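Local coordinates for protein nucleoside-diphosphate sugar epimerase (SulA family) (Corynebacterium glutamicum, PDB 3OH8) that probably acts as an NAD(P)-dependent epimerase of nucleoside-diphosphate sugars, built round a Rossmann-type domain, at residues A[157-162]-A[343-348]; A[190-195]-A[229-234]; A[204-209]-A[351-356]; A[250-255]-A[347-352]; A[263-266]-A[270-273]. All coordinates share one frame; numbering follows the deposited sequence.

Contact 1: residues A[157-162]-A[343-348]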
# COMPACT_ATOMS: atom_id res chain seq x y z
N GLY A 157 -5.19 -1.90 -10.44
CA GLY A 157 -4.89 -3.20 -9.83
C GLY A 157 -4.49 -3.04 -8.38
O GLY A 157 -4.41 -1.92 -7.88
N LEU A 158 -4.24 -4.16 -7.70
CA LEU A 158 -3.85 -4.18 -6.29
C LEU A 158 -2.72 -3.19 -5.95
O LEU A 158 -2.85 -2.32 -5.09
CB LEU A 158 -3.39 -5.59 -5.91
CG LEU A 158 -3.86 -6.25 -4.60
CD1 LEU A 158 -2.87 -7.33 -4.12
CD2 LEU A 158 -4.07 -5.21 -3.53
N VAL A 159 -1.60 -3.33 -6.65
CA VAL A 159 -0.43 -2.54 -6.32
C VAL A 159 -0.58 -1.12 -6.86
O VAL A 159 -0.26 -0.14 -6.17
CB VAL A 159 0.84 -3.22 -6.90
CG1 VAL A 159 2.07 -2.34 -6.72
CG2 VAL A 159 1.03 -4.58 -6.23
N GLY A 160 -1.11 -1.01 -8.08
CA GLY A 160 -1.28 0.28 -8.72
C GLY A 160 -2.17 1.22 -7.91
O GLY A 160 -1.89 2.41 -7.82
N ARG A 161 -3.25 0.70 -7.36
CA ARG A 161 -4.19 1.52 -6.63
C ARG A 161 -3.54 2.01 -5.34
O ARG A 161 -3.71 3.16 -4.95
CB ARG A 161 -5.47 0.74 -6.34
CG ARG A 161 -6.68 1.58 -6.05
CD ARG A 161 -7.95 0.72 -6.07
NE ARG A 161 -9.12 1.48 -5.63
CZ ARG A 161 -10.32 0.95 -5.39
NH1 ARG A 161 -10.53 -0.35 -5.55
NH2 ARG A 161 -11.32 1.72 -4.98
N ALA A 162 -2.77 1.15 -4.68
CA ALA A 162 -2.09 1.57 -3.46
C ALA A 162 -0.99 2.60 -3.75
O ALA A 162 -0.84 3.61 -3.02
CB ALA A 162 -1.54 0.38 -2.72
N ASP A 343 2.82 -2.77 1.46
CA ASP A 343 3.29 -1.41 1.72
C ASP A 343 4.77 -1.27 1.37
O ASP A 343 5.20 -0.24 0.85
CB ASP A 343 3.04 -1.00 3.17
CG ASP A 343 1.57 -0.83 3.48
OD1 ASP A 343 0.85 -0.23 2.66
OD2 ASP A 343 1.14 -1.30 4.56
N ASP A 344 5.55 -2.31 1.65
CA ASP A 344 6.96 -2.25 1.27
C ASP A 344 7.15 -2.23 -0.24
O ASP A 344 8.09 -1.59 -0.74
CB ASP A 344 7.76 -3.38 1.91
CG ASP A 344 8.12 -3.07 3.35
OD1 ASP A 344 8.67 -1.97 3.59
OD2 ASP A 344 7.85 -3.90 4.24
N LEU A 345 6.26 -2.90 -0.97
CA LEU A 345 6.34 -2.92 -2.42
C LEU A 345 6.05 -1.53 -3.00
O LEU A 345 6.84 -1.03 -3.82
CB LEU A 345 5.41 -3.97 -3.02
CG LEU A 345 5.36 -4.05 -4.56
CD1 LEU A 345 6.74 -4.32 -5.12
CD2 LEU A 345 4.39 -5.15 -5.01
N THR A 346 4.96 -0.90 -2.58
CA THR A 346 4.70 0.46 -3.04
C THR A 346 5.81 1.44 -2.60
O THR A 346 6.21 2.30 -3.39
CB THR A 346 3.28 0.99 -2.68
OG1 THR A 346 3.12 1.07 -1.26
CG2 THR A 346 2.21 0.06 -3.25
N ASP A 347 6.32 1.30 -1.37
CA ASP A 347 7.46 2.11 -0.94
C ASP A 347 8.60 2.02 -1.96
O ASP A 347 9.24 3.02 -2.30
CB ASP A 347 7.99 1.67 0.43
CG ASP A 347 7.16 2.22 1.58
OD1 ASP A 347 6.14 2.92 1.34
OD2 ASP A 347 7.53 1.95 2.74
N ILE A 348 8.85 0.80 -2.44
CA ILE A 348 9.95 0.58 -3.38
C ILE A 348 9.66 1.25 -4.72
O ILE A 348 10.53 1.89 -5.29
CB ILE A 348 10.26 -0.93 -3.52
CG1 ILE A 348 10.92 -1.42 -2.22
CG2 ILE A 348 11.19 -1.18 -4.69
CD1 ILE A 348 10.90 -2.95 -2.05
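Leu345 reaches across to Val159 to open a small apolar seam between two helices, an example of methyl groups filling the space where two helices cross. From its CB the side chain runs out with CG anti to the backbone N (chi1 177°), which carries it toward helix 158-169. The contact with the facing segment is made beyond CG, by CD2. This methyl ends on both methyls of Val159, 3.6 Å from CG2 and slightly farther from CG1, and the two side chains cross at about a right angle. Elsewhere Leu345 packs against Ile302, Thr304 and Ala307 of strand 298-308.

One residue on, Thr346 uses its methyl. CG2 lies 3.8 Å from Ala162 CB and is equally near the carbonyl oxygen of Val159, touching two residues about one turn apart on the facing helix. With the methyl directed that way, OG1 sits between the backbone N and the carbonyl carbon (chi1 63°) and bonds to Gln166 OE1. The amide nitrogen of Gln166 holds Asp347 OD1 in turn, adding a polar brace beside the apolar seam.

The segment axes approach to 9.8 Å and cross at -65°, with Val159 and Thr346 as the nearest pair of CA atoms, 6.8 Å apart. Gly157, at the N-cap, and Gly160 belong to the glycine-rich sequence that leads into helix 158-169, consistent with the turn that binds the dinucleotide in Rossmann folds of extended short-chain dehydrogenases.

Contact 2: residues A[190-195]-A[229-234]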
# COMPACT_ATOMS: atom_id res chain seq x y z
N ASP A 190 -4.18 2.00 -25.18
CA ASP A 190 -4.29 0.82 -26.04
C ASP A 190 -2.94 0.12 -26.03
O ASP A 190 -2.00 0.61 -26.64
CB ASP A 190 -4.63 1.23 -27.47
CG ASP A 190 -4.87 0.04 -28.39
OD1 ASP A 190 -4.49 -1.09 -28.01
OD2 ASP A 190 -5.42 0.24 -29.49
N PRO A 191 -2.83 -1.00 -25.32
CA PRO A 191 -1.50 -1.60 -25.11
C PRO A 191 -0.75 -1.88 -26.41
O PRO A 191 0.47 -1.71 -26.45
CB PRO A 191 -1.81 -2.90 -24.37
CG PRO A 191 -3.13 -2.64 -23.68
CD PRO A 191 -3.90 -1.76 -24.65
N LEU A 192 -1.46 -2.29 -27.45
CA LEU A 192 -0.79 -2.66 -28.71
C LEU A 192 -0.73 -1.51 -29.70
O LEU A 192 -0.26 -1.68 -30.82
CB LEU A 192 -1.45 -3.88 -29.35
CG LEU A 192 -1.27 -5.17 -28.55
CD1 LEU A 192 -2.12 -6.29 -29.11
CD2 LEU A 192 0.21 -5.57 -28.50
N ASN A 193 -1.21 -0.35 -29.28
CA ASN A 193 -1.17 0.82 -30.14
C ASN A 193 -1.33 2.09 -29.32
O ASN A 193 -2.30 2.80 -29.48
CB ASN A 193 -2.29 0.74 -31.20
CG ASN A 193 -2.24 1.89 -32.19
OD1 ASN A 193 -1.17 2.43 -32.48
ND2 ASN A 193 -3.40 2.27 -32.72
N PRO A 194 -0.36 2.37 -28.42
CA PRO A 194 -0.50 3.50 -27.50
C PRO A 194 -0.42 4.86 -28.20
O PRO A 194 0.38 5.04 -29.13
CB PRO A 194 0.68 3.31 -26.53
CG PRO A 194 1.70 2.55 -27.34
CD PRO A 194 0.87 1.61 -28.18
N ALA A 195 -1.25 5.81 -27.77
CA ALA A 195 -1.29 7.13 -28.37
C ALA A 195 0.07 7.81 -28.33
O ALA A 195 0.79 7.72 -27.34
CB ALA A 195 -2.33 7.99 -27.67
N ARG A 229 2.30 -8.61 -22.35
CA ARG A 229 3.41 -8.14 -21.53
C ARG A 229 4.53 -7.53 -22.34
O ARG A 229 4.93 -6.40 -22.09
CB ARG A 229 3.97 -9.30 -20.70
CG ARG A 229 3.95 -9.08 -19.20
CD ARG A 229 3.84 -10.42 -18.47
NE ARG A 229 3.29 -10.35 -17.10
CZ ARG A 229 2.63 -9.32 -16.56
NH1 ARG A 229 2.40 -8.21 -17.25
NH2 ARG A 229 2.20 -9.41 -15.31
N VAL A 230 5.04 -8.28 -23.31
CA VAL A 230 6.27 -7.88 -24.00
C VAL A 230 6.08 -6.74 -24.99
O VAL A 230 6.77 -5.73 -24.89
CB VAL A 230 6.95 -9.10 -24.67
CG1 VAL A 230 8.16 -8.66 -25.52
CG2 VAL A 230 7.36 -10.10 -23.61
N LEU A 231 5.16 -6.88 -25.95
CA LEU A 231 4.91 -5.80 -26.91
C LEU A 231 4.41 -4.46 -26.26
O LEU A 231 4.92 -3.38 -26.57
CB LEU A 231 3.93 -6.27 -28.00
CG LEU A 231 4.49 -6.62 -29.40
CD1 LEU A 231 5.93 -7.07 -29.37
CD2 LEU A 231 3.62 -7.66 -30.09
N PRO A 232 3.42 -4.54 -25.37
CA PRO A 232 3.00 -3.26 -24.77
C PRO A 232 4.14 -2.56 -24.03
O PRO A 232 4.20 -1.32 -24.01
CB PRO A 232 1.89 -3.68 -23.81
CG PRO A 232 1.35 -4.98 -24.38
CD PRO A 232 2.54 -5.66 -25.00
N THR A 233 5.02 -3.34 -23.41
CA THR A 233 6.14 -2.78 -22.65
C THR A 233 7.09 -2.06 -23.59
O THR A 233 7.61 -1.00 -23.26
CB THR A 233 6.90 -3.88 -21.87
OG1 THR A 233 6.05 -4.40 -20.83
CG2 THR A 233 8.14 -3.31 -21.24
N LYS A 234 7.29 -2.63 -24.78
CA LYS A 234 8.18 -2.04 -25.76
C LYS A 234 7.61 -0.74 -26.32
O LYS A 234 8.34 0.25 -26.48
CB LYS A 234 8.45 -3.03 -26.90
CG LYS A 234 9.50 -2.56 -27.89
CD LYS A 234 9.65 -3.57 -29.03
CE LYS A 234 10.55 -3.04 -30.12
NZ LYS A 234 10.63 -3.99 -31.26
O HOH W 1 1.76 -0.01 -24.75
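Leu231 is the first residue of the helical segment to touch the turn, its CB lying 3.8 Å from CD2 of Leu192. Leu192 gets there because CG stands anti to its own carbonyl carbon (chi1 -67°), which swings the isobutyl group toward the helix from an otherwise exposed position.

Pro232 follows and carries most of the contact. Its nitrogen has no hydrogen to give to the preceding turn, and the helix kinks here. The two proline rings sit side by side, with Pro232 CG 3.8 Å from Pro191 CB. Pro232 CA also makes a CA-H...O contact of 3.4 Å with Pro191 O. The same carbonyl oxygen receives a water at 2.7 Å that also donates to Pro232 O, 2.9 Å away, so one solvent molecule joins two backbone acceptors that could not bond directly. Trp189 packs on Pro232 from outside the two segments.

Thr233 points away from the loop and packs on Trp285; then Lys234 N bonds back to Val230 O and the helix resumes. The partner is a type I beta turn, closed from Asn193 N to Asp190 O. Loop 190-195 thereby lies against the helix of the 204-207, 222-242, 248-254 beta-alpha-beta crossover, the repeating element of a Rossmann fold.

Contact 3: residues A[204-209]-A[351-356]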
# COMPACT_ATOMS: atom_id res chain seq x y z
N VAL A 204 7.78 10.79 -15.05
CA VAL A 204 8.15 9.39 -14.86
C VAL A 204 7.03 8.50 -15.35
O VAL A 204 5.87 8.82 -15.17
CB VAL A 204 8.37 9.08 -13.37
CG1 VAL A 204 8.76 7.61 -13.17
CG2 VAL A 204 9.45 9.99 -12.78
N LEU A 205 7.38 7.37 -15.96
CA LEU A 205 6.39 6.35 -16.28
C LEU A 205 6.54 5.17 -15.35
O LEU A 205 7.64 4.62 -15.21
CB LEU A 205 6.55 5.86 -17.72
CG LEU A 205 5.71 4.60 -18.02
CD1 LEU A 205 4.20 4.91 -17.97
CD2 LEU A 205 6.12 3.96 -19.36
N VAL A 206 5.45 4.76 -14.71
CA VAL A 206 5.45 3.51 -13.96
C VAL A 206 4.57 2.49 -14.68
O VAL A 206 3.37 2.70 -14.85
CB VAL A 206 4.96 3.71 -12.51
CG1 VAL A 206 4.93 2.38 -11.75
CG2 VAL A 206 5.87 4.69 -11.81
N HIS A 207 5.19 1.40 -15.13
CA HIS A 207 4.49 0.39 -15.92
C HIS A 207 4.24 -0.85 -15.07
O HIS A 207 5.14 -1.67 -14.85
CB HIS A 207 5.28 -0.01 -17.16
CG HIS A 207 4.54 -0.95 -18.06
ND1 HIS A 207 5.17 -1.96 -18.76
CD2 HIS A 207 3.23 -1.04 -18.36
CE1 HIS A 207 4.27 -2.63 -19.46
NE2 HIS A 207 3.08 -2.09 -19.24
N LEU A 208 3.01 -0.94 -14.58
CA LEU A 208 2.60 -1.95 -13.63
C LEU A 208 1.59 -2.91 -14.23
O LEU A 208 1.35 -3.98 -13.66
CB LEU A 208 1.93 -1.27 -12.43
CG LEU A 208 2.82 -0.73 -11.32
CD1 LEU A 208 1.92 -0.14 -10.25
CD2 LEU A 208 3.61 -1.87 -10.78
N ALA A 209 0.99 -2.54 -15.36
CA ALA A 209 -0.13 -3.31 -15.91
C ALA A 209 0.20 -4.80 -16.08
O ALA A 209 1.28 -5.15 -16.57
CB ALA A 209 -0.59 -2.72 -17.22
N ARG A 351 9.96 5.06 -4.04
CA ARG A 351 11.38 5.39 -4.00
C ARG A 351 12.01 5.38 -5.40
O ARG A 351 12.77 6.29 -5.74
CB ARG A 351 12.16 4.44 -3.08
CG ARG A 351 13.61 4.85 -2.97
CD ARG A 351 14.45 3.97 -2.05
NE ARG A 351 15.82 4.48 -2.06
CZ ARG A 351 16.70 4.34 -1.08
NH1 ARG A 351 16.39 3.66 0.01
NH2 ARG A 351 17.90 4.90 -1.21
N ALA A 352 11.72 4.34 -6.19
CA ALA A 352 12.30 4.26 -7.53
C ALA A 352 11.94 5.49 -8.36
O ALA A 352 12.75 6.02 -9.12
CB ALA A 352 11.83 2.98 -8.24
N ILE A 353 10.70 5.94 -8.22
CA ILE A 353 10.22 7.10 -8.95
C ILE A 353 11.08 8.34 -8.68
O ILE A 353 11.48 9.04 -9.63
CB ILE A 353 8.74 7.38 -8.64
CG1 ILE A 353 7.85 6.28 -9.22
CG2 ILE A 353 8.32 8.76 -9.15
CD1 ILE A 353 6.39 6.38 -8.76
N VAL A 354 11.38 8.60 -7.42
CA VAL A 354 12.04 9.86 -7.02
C VAL A 354 13.56 9.77 -6.83
O VAL A 354 14.25 10.78 -6.87
CB VAL A 354 11.41 10.48 -5.74
CG1 VAL A 354 9.90 10.54 -5.86
CG2 VAL A 354 11.79 9.67 -4.51
N ASP A 355 14.08 8.56 -6.65
CA ASP A 355 15.48 8.37 -6.26
C ASP A 355 16.33 7.94 -7.45
O ASP A 355 16.30 6.78 -7.87
CB ASP A 355 15.58 7.34 -5.13
CG ASP A 355 17.00 7.17 -4.60
OD1 ASP A 355 17.92 7.88 -5.05
OD2 ASP A 355 17.18 6.31 -3.72
N ALA A 356 17.09 8.88 -8.00
CA ALA A 356 17.92 8.59 -9.17
C ALA A 356 19.00 7.54 -8.90
O ALA A 356 19.66 7.10 -9.83
CB ALA A 356 18.54 9.87 -9.71
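Ile353 meets Val204 and Val206 through separate branches, a compact case of a helix residue spanning two like-facing positions of a strand. The apolar side-chain contacts are methyl to methyl or methyl to methylene. Val206 CG2 comes to 3.5 Å from CD1 of Ile353 and almost as close to CG1, the side chains crossing at about a right angle. The shorter branch, CG2, stands anti to the backbone N and approaches Val204 CG2 at 4.0 Å. Val150 of the adjoining strand 149-153 touches both Val206 and Ile353, extending the same oily surface. This is the interface between sheet and helical layer in the Rossmann sandwich: strand 204-207 pairs in parallel with 149-153 and 248-254, and helix 342-354 lies over one side while helix 222-242 packs against Leu205 on the other.

Polar interactions gather at the end of the helix. Arg351 forms a side-on salt bridge with Asp355, NE at 2.8 Å and NH2 at 3.0 Å, both to OD2, which lies only 7° out of the guanidinium plane. NE uses the anti lone pair of that oxygen, whereas NH2 meets it nearly along the C-O direction. The backbone repeats the link, Asp355 N bonding to Arg351 O at 2.8 Å. Asp355 OD1 takes Gln357 N, and Arg351 NH1 reaches His425 ND1.

Contact 4: residues A[250-255]-A[347-352]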
# COMPACT_ATOMS: atom_id res chain seq x y z
N ILE A 250 9.99 3.12 -14.66
CA ILE A 250 10.00 2.08 -13.63
C ILE A 250 9.06 0.96 -14.07
O ILE A 250 7.85 1.15 -14.13
CB ILE A 250 9.50 2.63 -12.27
CG1 ILE A 250 10.29 3.88 -11.88
CG2 ILE A 250 9.63 1.56 -11.19
CD1 ILE A 250 11.81 3.69 -11.95
N SER A 251 9.62 -0.20 -14.38
CA SER A 251 8.85 -1.26 -15.01
C SER A 251 8.69 -2.48 -14.10
O SER A 251 9.66 -2.95 -13.53
CB SER A 251 9.53 -1.68 -16.33
OG SER A 251 8.66 -2.49 -17.09
N ALA A 252 7.47 -2.98 -13.96
CA ALA A 252 7.24 -4.16 -13.14
C ALA A 252 8.01 -5.35 -13.70
O ALA A 252 8.16 -5.49 -14.91
CB ALA A 252 5.76 -4.49 -13.07
N SER A 253 8.52 -6.21 -12.82
CA SER A 253 9.08 -7.48 -13.26
C SER A 253 8.75 -8.50 -12.18
O SER A 253 7.77 -8.31 -11.45
CB SER A 253 10.59 -7.39 -13.50
OG SER A 253 11.07 -8.60 -14.06
N ALA A 254 9.53 -9.57 -12.05
CA ALA A 254 9.21 -10.62 -11.08
C ALA A 254 10.44 -11.41 -10.71
O ALA A 254 11.37 -11.54 -11.50
CB ALA A 254 8.13 -11.57 -11.66
N VAL A 255 10.44 -11.97 -9.50
CA VAL A 255 11.54 -12.82 -9.07
C VAL A 255 11.58 -14.08 -9.94
O VAL A 255 12.56 -14.84 -9.92
CB VAL A 255 11.40 -13.22 -7.59
CG1 VAL A 255 11.61 -12.00 -6.68
CG2 VAL A 255 10.03 -13.83 -7.37
N ASP A 347 6.32 1.30 -1.37
CA ASP A 347 7.46 2.11 -0.94
C ASP A 347 8.60 2.02 -1.96
O ASP A 347 9.24 3.02 -2.30
CB ASP A 347 7.99 1.67 0.43
CG ASP A 347 7.16 2.22 1.58
OD1 ASP A 347 6.14 2.92 1.34
OD2 ASP A 347 7.53 1.95 2.74
N ILE A 348 8.85 0.80 -2.44
CA ILE A 348 9.95 0.58 -3.38
C ILE A 348 9.66 1.25 -4.72
O ILE A 348 10.53 1.89 -5.29
CB ILE A 348 10.26 -0.93 -3.52
CG1 ILE A 348 10.92 -1.42 -2.22
CG2 ILE A 348 11.19 -1.18 -4.69
CD1 ILE A 348 10.90 -2.95 -2.05
N TYR A 349 8.43 1.13 -5.20
CA TYR A 349 8.06 1.84 -6.42
C TYR A 349 8.22 3.35 -6.25
O TYR A 349 8.79 4.04 -7.10
CB TYR A 349 6.62 1.52 -6.83
CG TYR A 349 6.54 0.29 -7.73
CD1 TYR A 349 6.84 0.37 -9.08
CD2 TYR A 349 6.13 -0.95 -7.22
CE1 TYR A 349 6.76 -0.76 -9.91
CE2 TYR A 349 6.05 -2.07 -8.03
CZ TYR A 349 6.38 -1.97 -9.38
OH TYR A 349 6.30 -3.09 -10.18
N TYR A 350 7.68 3.85 -5.14
CA TYR A 350 7.68 5.27 -4.84
C TYR A 350 9.12 5.76 -4.79
O TYR A 350 9.48 6.73 -5.46
CB TYR A 350 6.94 5.49 -3.52
CG TYR A 350 6.57 6.92 -3.17
CD1 TYR A 350 7.51 7.93 -3.20
CD2 TYR A 350 5.27 7.23 -2.77
CE1 TYR A 350 7.16 9.25 -2.85
CE2 TYR A 350 4.92 8.53 -2.42
CZ TYR A 350 5.87 9.53 -2.46
OH TYR A 350 5.51 10.82 -2.12
N ARG A 351 9.96 5.06 -4.04
CA ARG A 351 11.38 5.39 -4.00
C ARG A 351 12.01 5.38 -5.40
O ARG A 351 12.77 6.29 -5.74
CB ARG A 351 12.16 4.44 -3.08
CG ARG A 351 13.61 4.85 -2.97
CD ARG A 351 14.45 3.97 -2.05
NE ARG A 351 15.82 4.48 -2.06
CZ ARG A 351 16.70 4.34 -1.08
NH1 ARG A 351 16.39 3.66 0.01
NH2 ARG A 351 17.90 4.90 -1.21
N ALA A 352 11.72 4.34 -6.19
CA ALA A 352 12.30 4.26 -7.53
C ALA A 352 11.94 5.49 -8.36
O ALA A 352 12.75 6.02 -9.12
CB ALA A 352 11.83 2.98 -8.24
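Tyr349 and Ile250 lie alongside one another, their side chains running past each other in opposite directions. Ile250 CG2 comes obliquely to the ring, 3.7 Å from CD1 of Tyr349. Farther out, the phenol oxygen reaches Ala252, two residues along the strand, with Tyr349 OH 3.3 Å from Ala252 CB; Ala252 CA lies at the ring edge, near its plane. The other branch of Ile250 serves the following helical turn: CD1, bent back by a chi2 of -51°, rests 3.8 Å from Ala352 CB.

These contacts seat helix 342-354 on the largely parallel central sheet of the Rossmann domain. The axes of strand 250-254 and helix 347-352 come within 9.7 Å and run roughly antiparallel, at 151°.

Around this core, Leu208, Ile302 and Leu163 pack on the tyrosine, bringing in the neighbouring loop, strand 298-308 and helix 158-169. Backbone bonds fix strand 248-254 in the sheet, Ile250 and Ala252 to one neighbour, Ser251 to the other. Arg298 NH1 bonds to Ala352 O near the end of the helix. Elsewhere on that helix Tyr350 meets Phe135 of helix 119-139 edge-to-face, and Asp347 forms a salt bridge with Arg428.

Contact 5: residues A[263-266]-A[270-273]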
# COMPACT_ATOMS: atom_id res chain seq x y z
N GLY A 263 16.36 -23.72 -5.45
CA GLY A 263 16.79 -24.42 -4.26
C GLY A 263 17.17 -23.48 -3.12
O GLY A 263 16.41 -22.58 -2.76
N ASP A 264 18.35 -23.69 -2.55
CA ASP A 264 18.81 -22.89 -1.43
C ASP A 264 19.73 -21.75 -1.84
O ASP A 264 20.27 -21.05 -0.99
CB ASP A 264 19.50 -23.77 -0.39
CG ASP A 264 18.54 -24.70 0.33
OD1 ASP A 264 17.31 -24.45 0.29
OD2 ASP A 264 19.01 -25.68 0.95
N GLU A 265 19.90 -21.56 -3.15
CA GLU A 265 20.76 -20.49 -3.64
C GLU A 265 20.14 -19.13 -3.31
O GLU A 265 18.96 -18.90 -3.57
CB GLU A 265 20.94 -20.60 -5.15
CG GLU A 265 21.81 -19.51 -5.74
CD GLU A 265 21.82 -19.55 -7.25
OE1 GLU A 265 21.25 -20.51 -7.81
OE2 GLU A 265 22.39 -18.63 -7.88
N ILE A 266 20.94 -18.26 -2.71
CA ILE A 266 20.47 -16.94 -2.34
C ILE A 266 20.49 -16.08 -3.60
O ILE A 266 21.53 -15.89 -4.21
CB ILE A 266 21.36 -16.30 -1.27
CG1 ILE A 266 21.18 -17.02 0.07
CG2 ILE A 266 21.05 -14.82 -1.13
CD1 ILE A 266 22.09 -16.52 1.17
N GLU A 270 22.59 -9.81 -8.69
CA GLU A 270 23.78 -10.30 -9.38
C GLU A 270 23.59 -11.69 -9.94
O GLU A 270 24.34 -12.13 -10.81
CB GLU A 270 24.98 -10.37 -8.42
CG GLU A 270 25.28 -9.10 -7.69
CD GLU A 270 26.14 -8.17 -8.49
OE1 GLU A 270 27.28 -7.92 -8.05
OE2 GLU A 270 25.68 -7.70 -9.55
N SER A 271 22.60 -12.42 -9.42
CA SER A 271 22.40 -13.80 -9.83
C SER A 271 21.91 -13.88 -11.28
O SER A 271 21.16 -13.01 -11.75
CB SER A 271 21.39 -14.48 -8.91
OG SER A 271 21.79 -14.32 -7.56
N GLU A 272 22.32 -14.94 -11.97
CA GLU A 272 21.88 -15.16 -13.35
C GLU A 272 20.40 -15.43 -13.44
O GLU A 272 19.79 -15.91 -12.48
CB GLU A 272 22.58 -16.38 -13.95
CG GLU A 272 24.05 -16.28 -14.10
CD GLU A 272 24.60 -17.54 -14.76
OE1 GLU A 272 23.88 -18.16 -15.57
OE2 GLU A 272 25.75 -17.89 -14.46
N SER A 273 19.84 -15.19 -14.62
CA SER A 273 18.46 -15.57 -14.90
C SER A 273 18.29 -17.08 -14.80
O SER A 273 19.24 -17.85 -14.97
CB SER A 273 18.06 -15.11 -16.30
OG SER A 273 16.68 -15.34 -16.54
O HOH W 2 23.20 -16.43 -6.92
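Glu265 supplies the flat group of this contact, a carboxylate that no atom of 270-273 stacks upon: Ser271 OG, the nearest, lies off the OE2 end at 4.4 Å, too far for a direct bond. OE1 takes part in a salt bridge with Arg262 NE; OE2 also accepts a short bond of 2.5 Å from a water. An extended side chain, with CG anti to the backbone N (chi1 179°), delivers the carboxylate to this place.

The water is the true meeting point, and illustrates how a solvent molecule can stand in for a contact that the chain itself does not make. It donates to Glu265 OE2 and also to Ile266 O, the latter at 3.2 Å, and accepts from Ser271 OG at 2.6 Å. Ile266 O and Ser271 OG are themselves 3.7 Å apart. With its proton committed to the water, the serine oxygen also accepts from Thr268 N; two bonds, one donated and one accepted, therefore restrain its rotation. The hydroxyl stands beside its own backbone N (chi1 -53°), a setting that suits this bond back to Thr268.

Arg262 ties the two sides once more, its NH1 bonding to Glu272 O. The apolar end of Ile266 leads elsewhere, onto Ala416. This is a surface contact, with little area buried between the segments. It is characteristic of a surface loop in which a water links the two arms, here following the weakly bonded strand 265-267, which pairs with 412-415 in a two-stranded parallel sheet.

Overall arrangement
Helix 342-354 unites contacts 1, 3 and 4: contact 1 sets it against the helix after the glycine-rich turn, contacts 3 and 4 against adjacent strands of the sheet. The centres of contacts 3 and 4 are 7 Å apart, those of contacts 1 and 4 are 9 Å apart. Leu208 bridges contacts 1 and 3, its CD1 lying 3.6 Å from Gly160 CA. Contact 2 occupies the other side of the sheet, about 18 Å from contact 3 between centres, while contact 5 lies on the surface, about 20 Å from contact 4 between centres. By analogy with relatives, a dinucleotide coenzyme would probably bind near the glycine-rich turn of contact 1.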